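Local coordinates for ribosome-inactivating protein (Lychnis chalcedonica, PDB 2G5X) that belongs to the plant ribosome-inactivating proteins and has the mixed alpha/beta fold of that family, in which helices pack against a central sheet, at residues Pro2-Asp7 with Ser14-Ser19; Phe45-Leu50 with Thr58-Phe63. All blocks are in the same frame, centred on the assembly; numbering follows the deposited sequence.

In the fold
The two contacts lie in series near the N-terminus, with centres about 11 Å apart, and together build the end of the mixed sheet that starts at strand 3-5. Contact 1 sets helix 10-25 against strand 3-5, an outermost strand of the sheet; contact 2 then pairs strands 45-51 and 58-64 as a hairpin. Strands 3-5 and 45-51 are parallel neighbours, joined by probable hydrogen bonds from Trp4 N to Asn49 O and from Asn49 N to Pro2 O. Phe16 of contact 1 also packs on Val48 of contact 2, its CZ 3.5 Å from Val48 CG1, so the covering helix packs on both the edge strand and the hairpin.

Contact 1: residues Pro2-Asp7 with Ser14-Ser19; sequences PSWTVD and SSFLDS
Trp4 and Phe16 meet through a methylene group more than through their rings. Trp4 CB lies over one face of the phenyl ring, 3.7 Å from the centroid of the Phe16 ring and displaced toward its rim, which makes a CH-pi contact; the nearest ring atom is Phe16 CG, 3.6 Å from Trp4 CB. The indole turns away from this meeting point. Its plane is only 18° from that of the phenyl ring, but the two are slid so far apart that they barely overlap, with the centroids of the Trp4 five-membered ring and the Phe16 ring separated by 5.4 Å. With CG anti to the backbone N (chi1 158°), the Phe16 side chain extends from the helix toward the strand. The Trp4 and Phe16 side chains cross at about a right angle.

One residue earlier in the strand, Ser3 O approaches Phe16 CD1 obliquely at 3.6 Å. Pro2 adds an apolar touch at the neighbouring ring atom, its CB 4.0 Å from Phe16 CE1. No hydrogen bond spans the contact, so dispersion and close fit hold helix and strand together here.

A second shell fixes these groups. Within its own segment, Trp4 has Val6 CA over the centre of one indole face; Tyr13, Leu140 and Met167 also pack on its side chain, while Val168 meets Phe16. Backbone hydrogen bonds of Trp4 and Val6 with Val51 continue the pairing of strand 3-5 with strand 45-51. In chain order, strand 3-5, helix 10-25 and the parallel neighbouring strand 45-51 form a beta-alpha-beta unit, with the helix laid back over the strands that it connects.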
loop_
_atom_site.group_PDB
_atom_site.type_symbol
_atom_site.label_atom_id
_atom_site.label_comp_id
_atom_site.label_asym_id
_atom_site.label_seq_id
_atom_site.Cartn_x
_atom_site.Cartn_y
_atom_site.Cartn_z
ATOM N N PRO A 2 -4.060 -11.666 -0.100
ATOM C CA PRO A 2 -5.031 -10.586 -0.283
ATOM C C PRO A 2 -5.032 -10.173 -1.751
ATOM O O PRO A 2 -3.970 -9.976 -2.344
ATOM C CB PRO A 2 -4.495 -9.487 0.628
ATOM C CG PRO A 2 -3.849 -10.266 1.739
ATOM C CD PRO A 2 -3.109 -11.341 0.977
ATOM N N SER A 3 -6.217 -10.055 -2.338
ATOM C CA SER A 3 -6.322 -9.678 -3.742
ATOM C C SER A 3 -7.501 -8.747 -3.973
ATOM O O SER A 3 -8.560 -8.900 -3.357
ATOM C CB SER A 3 -6.484 -10.929 -4.610
ATOM O OG SER A 3 -6.557 -10.601 -5.987
ATOM N N TRP A 4 -7.311 -7.773 -4.855
ATOM C CA TRP A 4 -8.378 -6.838 -5.179
ATOM C C TRP A 4 -8.419 -6.557 -6.671
ATOM O O TRP A 4 -7.422 -6.140 -7.264
ATOM C CB TRP A 4 -8.209 -5.510 -4.425
ATOM C CG TRP A 4 -9.336 -4.521 -4.690
ATOM C CD1 TRP A 4 -10.674 -4.804 -4.759
ATOM C CD2 TRP A 4 -9.216 -3.109 -4.918
ATOM N NE1 TRP A 4 -11.392 -3.659 -5.019
ATOM C CE2 TRP A 4 -10.524 -2.605 -5.120
ATOM C CE3 TRP A 4 -8.134 -2.220 -4.968
ATOM C CZ2 TRP A 4 -10.776 -1.250 -5.373
ATOM C CZ3 TRP A 4 -8.386 -0.868 -5.219
ATOM C CH2 TRP A 4 -9.698 -0.399 -5.418
ATOM N N THR A 5 -9.569 -6.820 -7.280
ATOM C CA THR A 5 -9.743 -6.523 -8.689
ATOM C C THR A 5 -10.151 -5.054 -8.633
ATOM O O THR A 5 -11.225 -4.709 -8.135
ATOM C CB THR A 5 -10.854 -7.389 -9.316
ATOM O OG1 THR A 5 -10.430 -8.757 -9.329
ATOM C CG2 THR A 5 -11.142 -6.947 -10.746
ATOM N N VAL A 6 -9.264 -4.191 -9.113
ATOM C CA VAL A 6 -9.490 -2.752 -9.083
ATOM C C VAL A 6 -10.755 -2.381 -9.848
ATOM O O VAL A 6 -10.734 -2.209 -11.069
ATOM C CB VAL A 6 -8.270 -2.013 -9.663
ATOM C CG1 VAL A 6 -8.450 -0.517 -9.523
ATOM C CG2 VAL A 6 -6.998 -2.467 -8.935
ATOM N N ASP A 7 -11.851 -2.254 -9.105
ATOM C CA ASP A 7 -13.159 -1.950 -9.674
ATOM C C ASP A 7 -13.997 -1.143 -8.673
ATOM O O ASP A 7 -13.600 -0.960 -7.522
ATOM C CB ASP A 7 -13.858 -3.270 -10.022
ATOM C CG ASP A 7 -14.888 -3.121 -11.119
ATOM O OD1 ASP A 7 -15.476 -4.155 -11.507
ATOM O OD2 ASP A 7 -15.110 -1.987 -11.595
ATOM N N SER A 14 -13.467 -3.215 0.757
ATOM C CA SER A 14 -13.428 -3.309 2.217
ATOM C C SER A 14 -13.020 -4.694 2.709
ATOM O O SER A 14 -12.303 -4.812 3.701
ATOM C CB SER A 14 -14.786 -2.929 2.822
ATOM O OG SER A 14 -15.025 -1.533 2.720
ATOM N N SER A 15 -13.478 -5.742 2.029
ATOM C CA SER A 15 -13.118 -7.098 2.438
ATOM C C SER A 15 -11.628 -7.315 2.192
ATOM O O SER A 15 -10.941 -7.967 2.981
ATOM C CB SER A 15 -13.943 -8.132 1.666
ATOM O OG SER A 15 -15.328 -7.868 1.772
ATOM N N PHE A 16 -11.137 -6.757 1.090
ATOM C CA PHE A 16 -9.729 -6.845 0.732
ATOM C C PHE A 16 -8.888 -6.213 1.844
ATOM O O PHE A 16 -7.902 -6.794 2.295
ATOM C CB PHE A 16 -9.497 -6.117 -0.601
ATOM C CG PHE A 16 -8.080 -5.680 -0.824
ATOM C CD1 PHE A 16 -7.063 -6.612 -1.016
ATOM C CD2 PHE A 16 -7.765 -4.327 -0.849
ATOM C CE1 PHE A 16 -5.746 -6.199 -1.230
ATOM C CE2 PHE A 16 -6.454 -3.902 -1.060
ATOM C CZ PHE A 16 -5.443 -4.837 -1.252
ATOM N N LEU A 17 -9.285 -5.025 2.291
ATOM C CA LEU A 17 -8.549 -4.341 3.350
ATOM C C LEU A 17 -8.537 -5.132 4.658
ATOM O O LEU A 17 -7.516 -5.175 5.348
ATOM C CB LEU A 17 -9.130 -2.949 3.598
ATOM C CG LEU A 17 -8.918 -1.935 2.474
ATOM C CD1 LEU A 17 -9.531 -0.606 2.883
ATOM C CD2 LEU A 17 -7.427 -1.770 2.194
ATOM N N ASP A 18 -9.663 -5.750 5.005
ATOM C CA ASP A 18 -9.710 -6.535 6.237
ATOM C C ASP A 18 -8.764 -7.725 6.112
ATOM O O ASP A 18 -8.078 -8.081 7.071
ATOM C CB ASP A 18 -11.134 -7.025 6.540
ATOM C CG ASP A 18 -11.983 -5.970 7.234
ATOM O OD1 ASP A 18 -11.408 -5.013 7.798
ATOM O OD2 ASP A 18 -13.227 -6.106 7.234
ATOM N N SER A 19 -8.714 -8.333 4.929
ATOM C CA SER A 19 -7.823 -9.473 4.708
ATOM C C SER A 19 -6.377 -9.030 4.876
ATOM O O SER A 19 -5.572 -9.715 5.505
ATOM C CB SER A 19 -8.014 -10.056 3.306
ATOM O OG SER A 19 -6.978 -10.965 2.985
#

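Contact 2: residues Phe45-Leu50 with Thr58-Phe63; sequences FVLVNL and TITLAF
Phe45-Leu50 and Thr58-Phe63 run antiparallel, their axes 4.4 Å apart at closest and at 156° between N-to-C directions, with two backbone hydrogen bonds at each of the pairs Val46-Phe63, Val48-Leu61 and Leu50-Ile59. The shortest of these, Leu61 N to Val48 O, measures 2.7 Å. Beyond the last ladder pair, Phe45 CA makes a CA-H...O contact with Phe63 O at 3.1 Å.

On the face carrying Val46, Val48, Leu50, Ile59, Leu61 and Phe63, the packing is apolar and partly diagonal. Val48 CG2 reaches Phe63 CE1 at 3.9 Å, approaching the ring obliquely, while Val46 O sits in the plane of that ring at its edge. Leu50 and Leu61 touch methyl to methyl, CD1 to CD1 at 3.8 Å. The two strands form a beta hairpin in the interior of the central sheet; helix 10-25 covers this face through Leu20 and Phe24, and helix 154-173 through Phe160, Ser164, Val168 and Ala169.

The other face is more mixed. At the non-hydrogen-bonded pair Asn49-Thr60, the threonine hydroxyl donates to the amide oxygen, Thr60 OG1 to Asn49 OD1 being 2.8 Å, from a position 42° above the plane of the amide. Asn49 CG lies anti to its carbonyl carbon (chi1 -85°), and OD1 comes back toward the partner strand. The same oxygen accepts a second hydrogen bond, from Arg1 NH1, and this guanidinium would probably polarise the amide. Thr58 CG2 packs beside Asn49 CG at 4.0 Å, and at the next non-hydrogen-bonded pair Leu47 CD2 rests on Ala62 CB, 3.8 Å away. Phe103, from a loop, also touches Ala62.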
loop_
_atom_site.group_PDB
_atom_site.type_symbol
_atom_site.label_atom_id
_atom_site.label_comp_id
_atom_site.label_asym_id
_atom_site.label_seq_id
_atom_site.Cartn_x
_atom_site.Cartn_y
_atom_site.Cartn_z
ATOM N N PHE A 45 7.401 -10.141 4.686
ATOM C CA PHE A 45 6.584 -9.311 3.811
ATOM C C PHE A 45 5.190 -9.860 3.558
ATOM O O PHE A 45 4.952 -11.065 3.646
ATOM C CB PHE A 45 7.299 -9.112 2.470
ATOM C CG PHE A 45 8.693 -8.585 2.611
ATOM C CD1 PHE A 45 9.737 -9.430 2.981
ATOM C CD2 PHE A 45 8.952 -7.227 2.451
ATOM C CE1 PHE A 45 11.016 -8.929 3.197
ATOM C CE2 PHE A 45 10.226 -6.715 2.664
ATOM C CZ PHE A 45 11.261 -7.567 3.040
ATOM N N VAL A 46 4.271 -8.951 3.252
ATOM C CA VAL A 46 2.898 -9.309 2.945
ATOM C C VAL A 46 2.686 -8.974 1.471
ATOM O O VAL A 46 2.923 -7.839 1.045
ATOM C CB VAL A 46 1.899 -8.504 3.800
ATOM C CG1 VAL A 46 0.475 -8.841 3.387
ATOM C CG2 VAL A 46 2.110 -8.817 5.274
ATOM N N LEU A 47 2.268 -9.965 0.691
ATOM C CA LEU A 47 2.039 -9.759 -0.731
ATOM C C LEU A 47 0.583 -9.404 -0.988
ATOM O O LEU A 47 -0.318 -9.913 -0.321
ATOM C CB LEU A 47 2.416 -11.011 -1.529
ATOM C CG LEU A 47 3.869 -11.486 -1.425
ATOM C CD1 LEU A 47 4.076 -12.669 -2.358
ATOM C CD2 LEU A 47 4.820 -10.353 -1.795
ATOM N N VAL A 48 0.371 -8.520 -1.958
ATOM C CA VAL A 48 -0.956 -8.054 -2.334
ATOM C C VAL A 48 -1.113 -8.080 -3.851
ATOM O O VAL A 48 -0.283 -7.536 -4.572
ATOM C CB VAL A 48 -1.176 -6.602 -1.837
ATOM C CG1 VAL A 48 -2.398 -5.989 -2.503
ATOM C CG2 VAL A 48 -1.333 -6.600 -0.325
ATOM N N ASN A 49 -2.178 -8.708 -4.333
ATOM C CA ASN A 49 -2.429 -8.763 -5.771
ATOM C C ASN A 49 -3.431 -7.696 -6.200
ATOM O O ASN A 49 -4.497 -7.567 -5.601
ATOM C CB ASN A 49 -3.002 -10.127 -6.170
ATOM C CG ASN A 49 -1.931 -11.171 -6.425
ATOM O OD1 ASN A 49 -0.754 -10.956 -6.155
ATOM N ND2 ASN A 49 -2.347 -12.321 -6.946
ATOM N N LEU A 50 -3.076 -6.923 -7.221
ATOM C CA LEU A 50 -3.978 -5.921 -7.784
ATOM C C LEU A 50 -4.255 -6.464 -9.190
ATOM O O LEU A 50 -3.322 -6.764 -9.938
ATOM C CB LEU A 50 -3.306 -4.541 -7.867
ATOM C CG LEU A 50 -3.005 -3.808 -6.551
ATOM C CD1 LEU A 50 -2.440 -2.414 -6.859
ATOM C CD2 LEU A 50 -4.278 -3.681 -5.718
ATOM N N THR A 58 -2.116 -8.746 -13.840
ATOM C CA THR A 58 -1.887 -8.692 -12.402
ATOM C C THR A 58 -0.518 -8.162 -11.986
ATOM O O THR A 58 0.501 -8.513 -12.579
ATOM C CB THR A 58 -2.051 -10.105 -11.781
ATOM O OG1 THR A 58 -3.370 -10.597 -12.055
ATOM C CG2 THR A 58 -1.831 -10.069 -10.276
ATOM N N ILE A 59 -0.518 -7.299 -10.973
ATOM C CA ILE A 59 0.712 -6.761 -10.397
ATOM C C ILE A 59 0.662 -7.121 -8.915
ATOM O O ILE A 59 -0.350 -6.890 -8.250
ATOM C CB ILE A 59 0.814 -5.225 -10.543
ATOM C CG1 ILE A 59 1.110 -4.860 -12.000
ATOM C CG2 ILE A 59 1.922 -4.686 -9.632
ATOM C CD1 ILE A 59 1.251 -3.364 -12.251
ATOM N N THR A 60 1.741 -7.706 -8.404
ATOM C CA THR A 60 1.797 -8.103 -6.998
ATOM C C THR A 60 2.681 -7.150 -6.195
ATOM O O THR A 60 3.868 -7.012 -6.475
ATOM C CB THR A 60 2.344 -9.548 -6.854
ATOM O OG1 THR A 60 1.529 -10.444 -7.621
ATOM C CG2 THR A 60 2.332 -9.987 -5.390
ATOM N N LEU A 61 2.087 -6.491 -5.202
ATOM C CA LEU A 61 2.809 -5.550 -4.349
ATOM C C LEU A 61 3.406 -6.269 -3.145
ATOM O O LEU A 61 2.820 -7.221 -2.635
ATOM C CB LEU A 61 1.861 -4.464 -3.832
ATOM C CG LEU A 61 1.049 -3.645 -4.836
ATOM C CD1 LEU A 61 0.100 -2.713 -4.083
ATOM C CD2 LEU A 61 1.987 -2.848 -5.719
ATOM N N ALA A 62 4.561 -5.797 -2.677
ATOM C CA ALA A 62 5.212 -6.393 -1.513
ATOM C C ALA A 62 5.389 -5.348 -0.414
ATOM O O ALA A 62 6.045 -4.329 -0.622
ATOM C CB ALA A 62 6.567 -6.977 -1.902
ATOM N N PHE A 63 4.798 -5.603 0.754
ATOM C CA PHE A 63 4.897 -4.681 1.888
ATOM C C PHE A 63 5.676 -5.284 3.050
ATOM O O PHE A 63 5.446 -6.438 3.420
ATOM C CB PHE A 63 3.510 -4.310 2.432
ATOM C CG PHE A 63 2.650 -3.536 1.476
ATOM C CD1 PHE A 63 1.793 -4.195 0.601
ATOM C CD2 PHE A 63 2.674 -2.145 1.473
ATOM C CE1 PHE A 63 0.966 -3.478 -0.265
ATOM C CE2 PHE A 63 1.856 -1.418 0.613
ATOM C CZ PHE A 63 0.998 -2.086 -0.258
#